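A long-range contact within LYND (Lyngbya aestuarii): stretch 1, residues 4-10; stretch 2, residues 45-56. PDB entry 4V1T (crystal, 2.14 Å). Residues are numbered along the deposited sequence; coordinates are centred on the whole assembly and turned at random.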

ATOM      1  N   THR B   4     -36.015 -37.437   3.842  1.00 87.09           N
ATOM      2  CA  THR B   4     -36.543 -36.728   2.667  1.00 81.56           C
ATOM      3  C   THR B   4     -35.958 -35.312   2.428  1.00 91.09           C
ATOM      4  O   THR B   4     -36.559 -34.524   1.696  1.00 94.23           O
ATOM      5  CB  THR B   4     -38.089 -36.627   2.754  1.00 88.92           C
ATOM      6  OG1 THR B   4     -38.466 -35.952   3.958  1.00103.09           O
ATOM      7  CG2 THR B   4     -38.735 -38.011   2.750  1.00 83.77           C
ATOM      8  N   PRO B   5     -34.782 -34.983   3.014  1.00 87.63           N
ATOM      9  CA  PRO B   5     -34.225 -33.678   2.637  1.00 85.94           C
ATOM     10  C   PRO B   5     -33.545 -33.712   1.274  1.00 76.68           C
ATOM     11  O   PRO B   5     -33.060 -34.754   0.849  1.00 79.09           O
ATOM     12  CB  PRO B   5     -33.201 -33.400   3.738  1.00 87.38           C
ATOM     13  CG  PRO B   5     -32.754 -34.739   4.174  1.00 85.24           C
ATOM     14  CD  PRO B   5     -33.958 -35.632   4.055  1.00 88.31           C
ATOM     15  N   LEU B   6     -33.513 -32.573   0.599  1.00 73.91           N
ATOM     16  CA  LEU B   6     -32.911 -32.500  -0.720  1.00 67.61           C
ATOM     17  C   LEU B   6     -31.404 -32.274  -0.637  1.00 69.43           C
ATOM     18  O   LEU B   6     -30.930 -31.406   0.096  1.00 79.09           O
ATOM     19  CB  LEU B   6     -33.569 -31.388  -1.528  1.00 75.50           C
ATOM     20  CG  LEU B   6     -35.059 -31.601  -1.804  1.00 77.99           C
ATOM     21  CD1 LEU B   6     -35.665 -30.335  -2.377  1.00 74.91           C
ATOM     22  CD2 LEU B   6     -35.274 -32.783  -2.743  1.00 74.62           C
ATOM     23  N   LEU B   7     -30.659 -33.078  -1.391  1.00 66.87           N
ATOM     24  CA  LEU B   7     -29.210 -32.965  -1.454  1.00 63.04           C
ATOM     25  C   LEU B   7     -28.792 -32.147  -2.662  1.00 49.94           C
ATOM     26  O   LEU B   7     -29.417 -32.208  -3.716  1.00 55.95           O
ATOM     27  CB  LEU B   7     -28.568 -34.347  -1.527  1.00 66.15           C
ATOM     28  CG  LEU B   7     -28.835 -35.280  -0.353  1.00 62.98           C
ATOM     29  CD1 LEU B   7     -28.243 -36.641  -0.657  1.00 67.04           C
ATOM     30  CD2 LEU B   7     -28.249 -34.710   0.932  1.00 64.26           C
ATOM     31  N   GLN B   8     -27.738 -31.363  -2.499  1.00 55.80           N
ATOM     32  CA  GLN B   8     -27.190 -30.614  -3.612  1.00 51.81           C
ATOM     33  C   GLN B   8     -25.764 -30.167  -3.333  1.00 55.11           C
ATOM     34  O   GLN B   8     -25.397 -29.849  -2.201  1.00 53.02           O
ATOM     35  CB  GLN B   8     -28.057 -29.394  -3.941  1.00 50.94           C
ATOM     36  CG  GLN B   8     -28.064 -28.301  -2.887  1.00 57.66           C
ATOM     37  CD  GLN B   8     -28.708 -27.004  -3.375  1.00 54.66           C
ATOM     38  OE1 GLN B   8     -28.982 -26.822  -4.562  1.00 62.90           O
ATOM     39  NE2 GLN B   8     -28.941 -26.093  -2.448  1.00 52.44           N
ATOM     40  N   ILE B   9     -24.953 -30.163  -4.383  1.00 51.59           N
ATOM     41  CA  ILE B   9     -23.694 -29.462  -4.343  1.00 59.47           C
ATOM     42  C   ILE B   9     -24.061 -27.993  -4.176  1.00 58.29           C
ATOM     43  O   ILE B   9     -24.992 -27.484  -4.801  1.00 49.68           O
ATOM     44  CB  ILE B   9     -22.859 -29.668  -5.611  1.00 62.76           C
ATOM     45  CG1 ILE B   9     -22.546 -31.154  -5.817  1.00 80.32           C
ATOM     46  CG2 ILE B   9     -21.560 -28.887  -5.520  1.00 62.21           C
ATOM     47  CD1 ILE B   9     -21.773 -31.815  -4.686  1.00 74.04           C
ATOM     48  N   GLN B  10     -23.335 -27.319  -3.307  1.00 46.63           N
ATOM     49  CA  GLN B  10     -23.699 -25.962  -2.935  1.00 58.93           C
ATOM     50  C   GLN B  10     -23.876 -25.069  -4.148  1.00 43.53           C
ATOM     51  O   GLN B  10     -23.036 -25.071  -5.039  1.00 39.58           O
ATOM     52  CB  GLN B  10     -22.690 -25.371  -1.942  1.00 72.31           C
ATOM     53  CG  GLN B  10     -21.222 -25.724  -2.137  1.00 73.52           C
ATOM     54  CD  GLN B  10     -20.506 -25.774  -0.799  1.00 88.15           C
ATOM     55  OE1 GLN B  10     -21.084 -26.189   0.211  1.00 86.05           O
ATOM     56  NE2 GLN B  10     -19.262 -25.328  -0.770  1.00 97.41           N
ATOM     57  N   LEU B  45     -26.942 -35.406 -10.355  1.00 55.87           N
ATOM     58  CA  LEU B  45     -28.125 -35.690  -9.535  1.00 55.91           C
ATOM     59  C   LEU B  45     -28.096 -34.950  -8.195  1.00 56.81           C
ATOM     60  O   LEU B  45     -28.951 -35.180  -7.334  1.00 53.08           O
ATOM     61  CB  LEU B  45     -28.254 -37.196  -9.282  1.00 59.64           C
ATOM     62  CG  LEU B  45     -28.176 -38.100 -10.519  1.00 59.04           C
ATOM     63  CD1 LEU B  45     -28.425 -39.546 -10.134  1.00 53.10           C
ATOM     64  CD2 LEU B  45     -29.152 -37.655 -11.604  1.00 64.16           C
ATOM     65  N   LEU B  46     -27.107 -34.078  -8.024  1.00 51.19           N
ATOM     66  CA  LEU B  46     -26.975 -33.268  -6.826  1.00 51.32           C
ATOM     67  C   LEU B  46     -27.213 -31.802  -7.166  1.00 52.47           C
ATOM     68  O   LEU B  46     -26.450 -30.931  -6.785  1.00 50.33           O
ATOM     69  CB  LEU B  46     -25.591 -33.463  -6.211  1.00 49.37           C
ATOM     70  CG  LEU B  46     -25.281 -34.863  -5.678  1.00 48.24           C
ATOM     71  CD1 LEU B  46     -23.838 -34.933  -5.215  1.00 44.62           C
ATOM     72  CD2 LEU B  46     -26.212 -35.210  -4.526  1.00 47.44           C
ATOM     73  N   ASN B  47     -28.284 -31.543  -7.902  1.00 55.34           N
ATOM     74  CA  ASN B  47     -28.626 -30.193  -8.320  1.00 57.53           C
ATOM     75  C   ASN B  47     -29.759 -29.609  -7.480  1.00 61.24           C
ATOM     76  O   ASN B  47     -30.124 -28.453  -7.650  1.00 64.03           O
ATOM     77  CB  ASN B  47     -29.005 -30.181  -9.800  1.00 53.75           C
ATOM     78  CG  ASN B  47     -30.123 -31.150 -10.127  1.00 56.75           C
ATOM     79  OD1 ASN B  47     -30.707 -31.776  -9.239  1.00 53.08           O
ATOM     80  ND2 ASN B  47     -30.421 -31.288 -11.415  1.00 77.38           N
ATOM     81  N   GLY B  48     -30.315 -30.417  -6.581  1.00 61.81           N
ATOM     82  CA  GLY B  48     -31.346 -29.966  -5.663  1.00 60.76           C
ATOM     83  C   GLY B  48     -32.724 -30.556  -5.908  1.00 72.05           C
ATOM     84  O   GLY B  48     -33.650 -30.287  -5.142  1.00 81.48           O
ATOM     85  N   GLN B  49     -32.868 -31.357  -6.963  1.00 74.72           N
ATOM     86  CA  GLN B  49     -34.157 -31.971  -7.307  1.00 72.43           C
ATOM     87  C   GLN B  49     -34.309 -33.376  -6.717  1.00 72.41           C
ATOM     88  O   GLN B  49     -35.320 -34.034  -6.952  1.00 82.78           O
ATOM     89  CB  GLN B  49     -34.336 -32.066  -8.831  1.00 70.08           C
ATOM     90  CG  GLN B  49     -33.989 -30.811  -9.622  1.00 75.03           C
ATOM     91  CD  GLN B  49     -34.127 -31.018 -11.125  1.00 85.35           C
ATOM     92  OE1 GLN B  49     -33.681 -32.029 -11.672  1.00 74.58           O
ATOM     93  NE2 GLN B  49     -34.745 -30.057 -11.799  1.00102.93           N
ATOM     94  N   TYR B  50     -33.318 -33.832  -5.952  1.00 59.56           N
ATOM     95  CA  TYR B  50     -33.265 -35.236  -5.526  1.00 57.97           C
ATOM     96  C   TYR B  50     -32.977 -35.423  -4.043  1.00 65.60           C
ATOM     97  O   TYR B  50     -32.126 -34.745  -3.464  1.00 69.64           O
ATOM     98  CB  TYR B  50     -32.194 -35.984  -6.318  1.00 66.77           C
ATOM     99  CG  TYR B  50     -32.435 -36.045  -7.810  1.00 64.95           C
ATOM    100  CD1 TYR B  50     -32.015 -35.017  -8.645  1.00 72.79           C
ATOM    101  CD2 TYR B  50     -33.068 -37.136  -8.381  1.00 70.62           C
ATOM    102  CE1 TYR B  50     -32.226 -35.076 -10.008  1.00 71.81           C
ATOM    103  CE2 TYR B  50     -33.285 -37.203  -9.739  1.00 76.94           C
ATOM    104  CZ  TYR B  50     -32.861 -36.170 -10.546  1.00 79.25           C
ATOM    105  OH  TYR B  50     -33.072 -36.232 -11.900  1.00 95.49           O
ATOM    106  N   THR B  51     -33.711 -36.355  -3.445  1.00 64.87           N
ATOM    107  CA  THR B  51     -33.409 -36.893  -2.126  1.00 70.78           C
ATOM    108  C   THR B  51     -32.451 -38.068  -2.326  1.00 63.52           C
ATOM    109  O   THR B  51     -32.307 -38.566  -3.447  1.00 61.01           O
ATOM    110  CB  THR B  51     -34.693 -37.367  -1.411  1.00 77.69           C
ATOM    111  OG1 THR B  51     -35.611 -36.274  -1.302  1.00 84.87           O
ATOM    112  CG2 THR B  51     -34.411 -37.889  -0.016  1.00 92.42           C
ATOM    113  N   LEU B  52     -31.782 -38.497  -1.258  1.00 63.04           N
ATOM    114  CA  LEU B  52     -30.940 -39.687  -1.301  1.00 66.38           C
ATOM    115  C   LEU B  52     -31.708 -40.872  -1.872  1.00 71.13           C
ATOM    116  O   LEU B  52     -31.235 -41.549  -2.778  1.00 72.47           O
ATOM    117  CB  LEU B  52     -30.422 -40.030   0.098  1.00 66.49           C
ATOM    118  CG  LEU B  52     -29.551 -41.294   0.202  1.00 61.32           C
ATOM    119  CD1 LEU B  52     -28.239 -41.101  -0.542  1.00 57.51           C
ATOM    120  CD2 LEU B  52     -29.291 -41.653   1.655  1.00 60.96           C
ATOM    121  N   GLU B  53     -32.898 -41.105  -1.340  1.00 76.53           N
ATOM    122  CA  GLU B  53     -33.749 -42.195  -1.793  1.00 88.08           C
ATOM    123  C   GLU B  53     -33.871 -42.178  -3.314  1.00 82.68           C
ATOM    124  O   GLU B  53     -33.728 -43.204  -3.975  1.00 81.01           O
ATOM    125  CB  GLU B  53     -35.130 -42.092  -1.141  1.00 91.91           C
ATOM    126  CG  GLU B  53     -35.098 -42.168   0.379  1.00103.88           C
ATOM    127  CD  GLU B  53     -36.446 -41.879   1.002  1.00128.70           C
ATOM    128  OE1 GLU B  53     -37.366 -41.467   0.269  1.00143.01           O
ATOM    129  OE2 GLU B  53     -36.581 -42.063   2.230  1.00134.59           O
ATOM    130  N   GLN B  54     -34.103 -40.993  -3.864  1.00 79.58           N
ATOM    131  CA  GLN B  54     -34.325 -40.842  -5.296  1.00 77.53           C
ATOM    132  C   GLN B  54     -33.066 -41.104  -6.120  1.00 68.85           C
ATOM    133  O   GLN B  54     -33.145 -41.652  -7.215  1.00 75.22           O
ATOM    134  CB  GLN B  54     -34.863 -39.446  -5.592  1.00 75.15           C
ATOM    135  CG  GLN B  54     -36.299 -39.243  -5.140  1.00 82.53           C
ATOM    136  CD  GLN B  54     -36.627 -37.784  -4.927  1.00 95.51           C
ATOM    137  OE1 GLN B  54     -36.522 -37.278  -3.814  1.00 99.89           O
ATOM    138  NE2 GLN B  54     -37.000 -37.092  -5.996  1.00 99.44           N
ATOM    139  N   ILE B  55     -31.914 -40.704  -5.594  1.00 59.13           N
ATOM    140  CA  ILE B  55     -30.639 -40.908  -6.275  1.00 58.67           C
ATOM    141  C   ILE B  55     -30.269 -42.388  -6.300  1.00 69.82           C
ATOM    142  O   ILE B  55     -29.742 -42.882  -7.297  1.00 67.17           O
ATOM    143  CB  ILE B  55     -29.499 -40.122  -5.598  1.00 57.92           C
ATOM    144  CG1 ILE B  55     -29.777 -38.612  -5.664  1.00 65.27           C
ATOM    145  CG2 ILE B  55     -28.153 -40.424  -6.267  1.00 55.98           C
ATOM    146  CD1 ILE B  55     -28.963 -37.791  -4.689  1.00 63.70           C
ATOM    147  N   VAL B  56     -30.541 -43.083  -5.200  1.00 60.76           N
ATOM    148  CA  VAL B  56     -30.210 -44.499  -5.081  1.00 65.13           C
ATOM    149  C   VAL B  56     -30.980 -45.339  -6.107  1.00 75.35           C
ATOM    150  O   VAL B  56     -30.444 -46.316  -6.644  1.00 74.11           O
ATOM    151  CB  VAL B  56     -30.501 -45.028  -3.654  1.00 67.46           C
ATOM    152  CG1 VAL B  56     -30.308 -46.541  -3.575  1.00 70.86           C
ATOM    153  CG2 VAL B  56     -29.598 -44.339  -2.642  1.00 66.13           C
TER
HETATM  154  O   HOH W   1     -30.323 -33.270  -5.968  1.00 52.39           O

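The most unusual feature of this contact is a single water lodged at the corner of the second stretch, bonded to backbone groups of both stretches. Water 1 lies 2.6 Å from Leu7 O and 2.7 Å from Leu45 O, where it can donate to either carbonyl, though it has other acceptors in reach elsewhere in the structure, and it accepts from Gly48 N at 2.9 Å and, more weakly, from Tyr50 N at 3.0 Å. It thereby serves backbone groups on both sides of the corner that the second stretch turns at Gly48 and Gln49. Leu7 O itself stands 3.5 Å from Gly48 N, and the water bonds to both the carbonyl and the amide.

Two backbone hydrogen bonds join the stretches directly. Leu7 N donates to Tyr50 O (3.0 Å, 162° at the hydrogen), and two residues further on Ile9 N donates to Leu46 O (2.9 Å, 151°). Stretch 1, extended from about Leu6 to Ile9, is the donor in both, while its partners lie before and after the corner. The pairing is antiparallel but loose, and the chains come closest at Leu6 with Thr51 (4.6 Å between CA atoms) and Gln8 with Leu46 (4.2 Å between CA atoms). Two CA-H...O contacts supplement these bonds: Gln8 CA lies 3.3 Å from Leu46 O, the carbonyl that also receives Ile9 N, and Gly48 CA lies 3.5 Å from Leu7 O.

Gly48 suits the corner for two reasons. At its phi of 111° and psi of -3°, a CB would be jammed against the carbonyl oxygen of Asn47, and it would also come within 3.2 Å of Gln8 OE1, a tight approach. The turn is braced from within by Asn47, whose OD1 accepts from Gln49 N at 3.2 Å; in a weak return bond, Asn47 ND2 donates to Gln49 OE1 at 3.4 Å.

Leu7 is the apolar centre of the contact, with more of its surface covered by the other stretch than any other residue. Its CB meets Leu46 CD2 at 3.9 Å, while its CD1 reaches the start of the helix, 4.1 Å from Leu52 CB and 4.3 Å from Ile55 CD1. One leucine thus touches residues from both arms of the second stretch. Leu46 also packs against Ile9, with their CD1 atoms 3.8 Å apart, so the same two residues share a backbone hydrogen bond and a van der Waals contact. Tyr50 begins on the same face as Leu7, but the end of its side chain leads away.

Leu6 lies against the corner through van der Waals contacts of its methyls: its CD1 approaches Gly48 O at 3.4 Å, and its CD2 lies 3.8 Å from Thr51 OG1. Thr51 occupies the N-cap position, yet its side chain makes no capping bond. Instead, Thr51 OG1 donates to Gln54 OE1 at 2.9 Å, and Thr51 N donates to that oxygen at 3.0 Å. The methyl Thr51 CG2 meets Pro5 O at 3.5 Å. Altogether the two stretches bury 599 Å², counting both sides.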